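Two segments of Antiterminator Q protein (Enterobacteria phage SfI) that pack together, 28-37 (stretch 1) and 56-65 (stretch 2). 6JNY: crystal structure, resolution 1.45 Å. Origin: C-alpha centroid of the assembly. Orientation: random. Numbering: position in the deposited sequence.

Stretch 1 28-37: YSGRLEKRMS
Stretch 2 (56-65) PMCNDDDGML

The closest contacts are between side chains; together the stretches bury 296 Å² without a hydrogen bond between them. Stretch 1 leaves a helix at G30, whose positive phi (89/14) completes a Schellman motif, and then runs through R31 (-83/-7) and the extended L32 (-87/128) and E33 (-64/142) into a 3-10 segment, 34-36, where M36 N bonds to E33 O (3.1 Å). Stretch 2 is extended from P56 to N59 and becomes helical at D60. N59, with chi1 p (65°), accepts from D62 N, three residues ahead, through its OD1 at 2.8 Å, capping the helix. The chains advance in the same sense, with CA atoms of S29 and M57 8.9 Å apart and those of R31 and D60 7.7 Å apart.

M57 bridges the wide gap at the first pair. Its p, t, p rotamer carries CE to 3.4 Å from S29 CB and 4.1 Å from R31 NH1, while SD lies over one face of the guanidinium. R31 extends as m, t, t with chi4 at 71°, which brings NH1 to S29 OG (S29 chi1 p, 84°) in a 2.8 Å hydrogen bond (angle 150°), with the guanidinium lying beside the thioether. D60 (m, chi2 -2°) sits at the guanidinium edge. Its OD1 is 3.8 Å from R31 CD and 4.4 Å from R31 NE, too far for a salt bridge, so the opposite charges are merely near each other.

One helical turn beyond D60, M64 (m, t, m) supplies the apolar end of the contact. The CA-to-CB bond of M36 points toward stretch 2; chi1 is m, and chi2 and chi3, near -95°, lie between wells, placing M36 CE 3.5 Å from M64 CG. E33 (chi1 m, chi2 128°) approaches more loosely, its OE2 4.4 Å from M64 SD.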

# COMPACT_ATOMS: atom_id res chain seq x y z
N TYR A 28 -5.16 0.16 11.79
CA TYR A 28 -6.26 -0.80 11.93
C TYR A 28 -6.92 -0.69 13.29
O TYR A 28 -8.10 -1.05 13.44
CB TYR A 28 -5.74 -2.22 11.70
CG TYR A 28 -6.80 -3.25 11.40
CD1 TYR A 28 -7.57 -3.17 10.24
CD2 TYR A 28 -7.00 -4.33 12.24
CE1 TYR A 28 -8.53 -4.12 9.95
CE2 TYR A 28 -7.96 -5.29 11.96
CZ TYR A 28 -8.72 -5.18 10.81
OH TYR A 28 -9.67 -6.13 10.53
N SER A 29 -6.19 -0.22 14.30
CA SER A 29 -6.75 -0.02 15.63
C SER A 29 -7.61 1.22 15.72
O SER A 29 -8.21 1.46 16.78
CB SER A 29 -5.62 0.07 16.65
OG SER A 29 -5.10 1.38 16.70
N GLY A 30 -7.69 2.02 14.66
CA GLY A 30 -8.57 3.16 14.60
C GLY A 30 -7.99 4.45 15.11
O GLY A 30 -8.74 5.42 15.31
N ARG A 31 -6.67 4.53 15.29
CA ARG A 31 -6.07 5.69 15.93
C ARG A 31 -5.81 6.88 14.99
O ARG A 31 -5.44 7.95 15.48
CB ARG A 31 -4.79 5.29 16.69
CG ARG A 31 -5.09 4.57 18.02
CD ARG A 31 -3.84 3.99 18.67
NE ARG A 31 -4.09 3.54 20.04
CZ ARG A 31 -4.80 2.46 20.37
NH1 ARG A 31 -5.35 1.70 19.44
NH2 ARG A 31 -4.97 2.14 21.65
N LEU A 32 -6.01 6.73 13.68
CA LEU A 32 -5.80 7.86 12.77
C LEU A 32 -7.07 8.69 12.67
O LEU A 32 -8.15 8.16 12.39
CB LEU A 32 -5.37 7.39 11.38
CG LEU A 32 -5.02 8.52 10.41
CD1 LEU A 32 -3.83 9.33 10.91
CD2 LEU A 32 -4.74 7.99 9.01
N GLU A 33 -6.92 10.00 12.89
CA GLU A 33 -8.06 10.91 12.75
C GLU A 33 -8.56 10.93 11.31
O GLU A 33 -7.78 10.85 10.36
CB GLU A 33 -7.65 12.32 13.18
CG GLU A 33 -7.33 12.46 14.66
CD GLU A 33 -5.98 13.10 14.90
OE1 GLU A 33 -5.41 13.67 13.94
OE2 GLU A 33 -5.48 13.03 16.04
N LYS A 34 -9.89 11.02 11.16
CA LYS A 34 -10.48 10.98 9.83
C LYS A 34 -9.96 12.10 8.95
O LYS A 34 -9.72 11.90 7.75
CB LYS A 34 -12.01 11.03 9.94
CG LYS A 34 -12.72 11.16 8.61
CD LYS A 34 -13.98 12.00 8.73
CE LYS A 34 -15.10 11.23 9.41
NZ LYS A 34 -16.42 11.90 9.27
N ARG A 35 -9.76 13.29 9.52
CA ARG A 35 -9.33 14.45 8.74
C ARG A 35 -7.96 14.25 8.10
O ARG A 35 -7.64 14.95 7.13
CB ARG A 35 -9.31 15.69 9.63
CG ARG A 35 -9.75 16.96 8.93
CD ARG A 35 -11.21 17.28 9.22
NE ARG A 35 -11.73 18.30 8.30
CZ ARG A 35 -12.63 18.06 7.35
NH1 ARG A 35 -13.12 16.84 7.19
NH2 ARG A 35 -13.04 19.05 6.56
N MET A 36 -7.16 13.32 8.60
CA MET A 36 -5.78 13.17 8.14
C MET A 36 -5.68 12.42 6.82
O MET A 36 -4.63 12.50 6.16
CB MET A 36 -4.95 12.45 9.20
CG MET A 36 -4.78 13.24 10.48
SD MET A 36 -3.26 14.20 10.49
CE MET A 36 -2.16 13.08 11.37
N SER A 37 -6.74 11.72 6.41
CA SER A 37 -6.75 10.97 5.17
C SER A 37 -8.14 10.40 4.91
O SER A 37 -8.59 9.50 5.61
CB SER A 37 -5.72 9.83 5.23
OG SER A 37 -5.83 8.99 4.09
N PRO A 56 1.86 -5.72 17.22
CA PRO A 56 2.59 -4.56 17.74
C PRO A 56 2.37 -3.37 16.83
O PRO A 56 2.25 -3.51 15.60
CB PRO A 56 4.05 -5.03 17.71
CG PRO A 56 4.09 -6.09 16.67
CD PRO A 56 2.75 -6.75 16.67
N MET A 57 2.27 -2.20 17.43
CA MET A 57 2.02 -0.97 16.69
C MET A 57 3.00 0.10 17.13
O MET A 57 3.59 0.04 18.21
CB MET A 57 0.58 -0.49 16.87
CG MET A 57 0.21 -0.14 18.30
SD MET A 57 -1.41 0.64 18.39
CE MET A 57 -2.46 -0.67 17.80
N CYS A 58 3.20 1.08 16.25
CA CYS A 58 4.04 2.21 16.59
C CYS A 58 3.30 3.12 17.56
O CYS A 58 2.12 2.91 17.85
CB CYS A 58 4.40 2.98 15.32
SG CYS A 58 2.96 3.41 14.32
N ASN A 59 4.01 4.13 18.06
CA ASN A 59 3.38 5.14 18.91
C ASN A 59 2.59 6.12 18.05
O ASN A 59 2.61 6.06 16.81
CB ASN A 59 4.41 5.79 19.83
CG ASN A 59 5.46 6.59 19.08
OD1 ASN A 59 5.23 7.05 17.96
ND2 ASN A 59 6.62 6.77 19.70
N ASP A 60 1.89 7.05 18.71
CA ASP A 60 0.98 7.93 17.99
C ASP A 60 1.72 8.94 17.13
O ASP A 60 1.28 9.27 16.03
CB ASP A 60 0.06 8.66 18.98
CG ASP A 60 -1.00 7.76 19.56
OD1 ASP A 60 -1.08 6.57 19.18
OD2 ASP A 60 -1.78 8.24 20.41
N ASP A 61 2.84 9.47 17.63
CA ASP A 61 3.61 10.42 16.83
C ASP A 61 4.10 9.77 15.55
O ASP A 61 3.98 10.34 14.46
CB ASP A 61 4.79 10.98 17.63
CG ASP A 61 4.36 11.97 18.70
OD1 ASP A 61 3.17 12.34 18.74
OD2 ASP A 61 5.22 12.38 19.50
N ASP A 62 4.66 8.56 15.66
CA ASP A 62 5.12 7.85 14.48
C ASP A 62 3.94 7.46 13.58
O ASP A 62 4.05 7.55 12.36
CB ASP A 62 5.92 6.61 14.89
CG ASP A 62 7.25 6.97 15.54
OD1 ASP A 62 7.67 8.15 15.52
OD2 ASP A 62 7.89 6.05 16.09
N GLY A 63 2.83 7.03 14.17
CA GLY A 63 1.66 6.71 13.37
C GLY A 63 1.19 7.89 12.54
O GLY A 63 0.87 7.73 11.36
N MET A 64 1.16 9.08 13.14
CA MET A 64 0.74 10.26 12.40
C MET A 64 1.76 10.64 11.33
O MET A 64 1.38 10.99 10.20
CB MET A 64 0.49 11.42 13.36
CG MET A 64 -0.83 11.28 14.10
SD MET A 64 -1.22 12.63 15.22
CE MET A 64 0.01 12.40 16.50
N LEU A 65 3.05 10.58 11.65
CA LEU A 65 4.07 10.93 10.67
C LEU A 65 4.00 10.00 9.47
O LEU A 65 4.04 10.44 8.32
CB LEU A 65 5.46 10.88 11.32
CG LEU A 65 6.69 11.22 10.46
CD1 LEU A 65 7.77 11.81 11.33
CD2 LEU A 65 7.24 10.01 9.71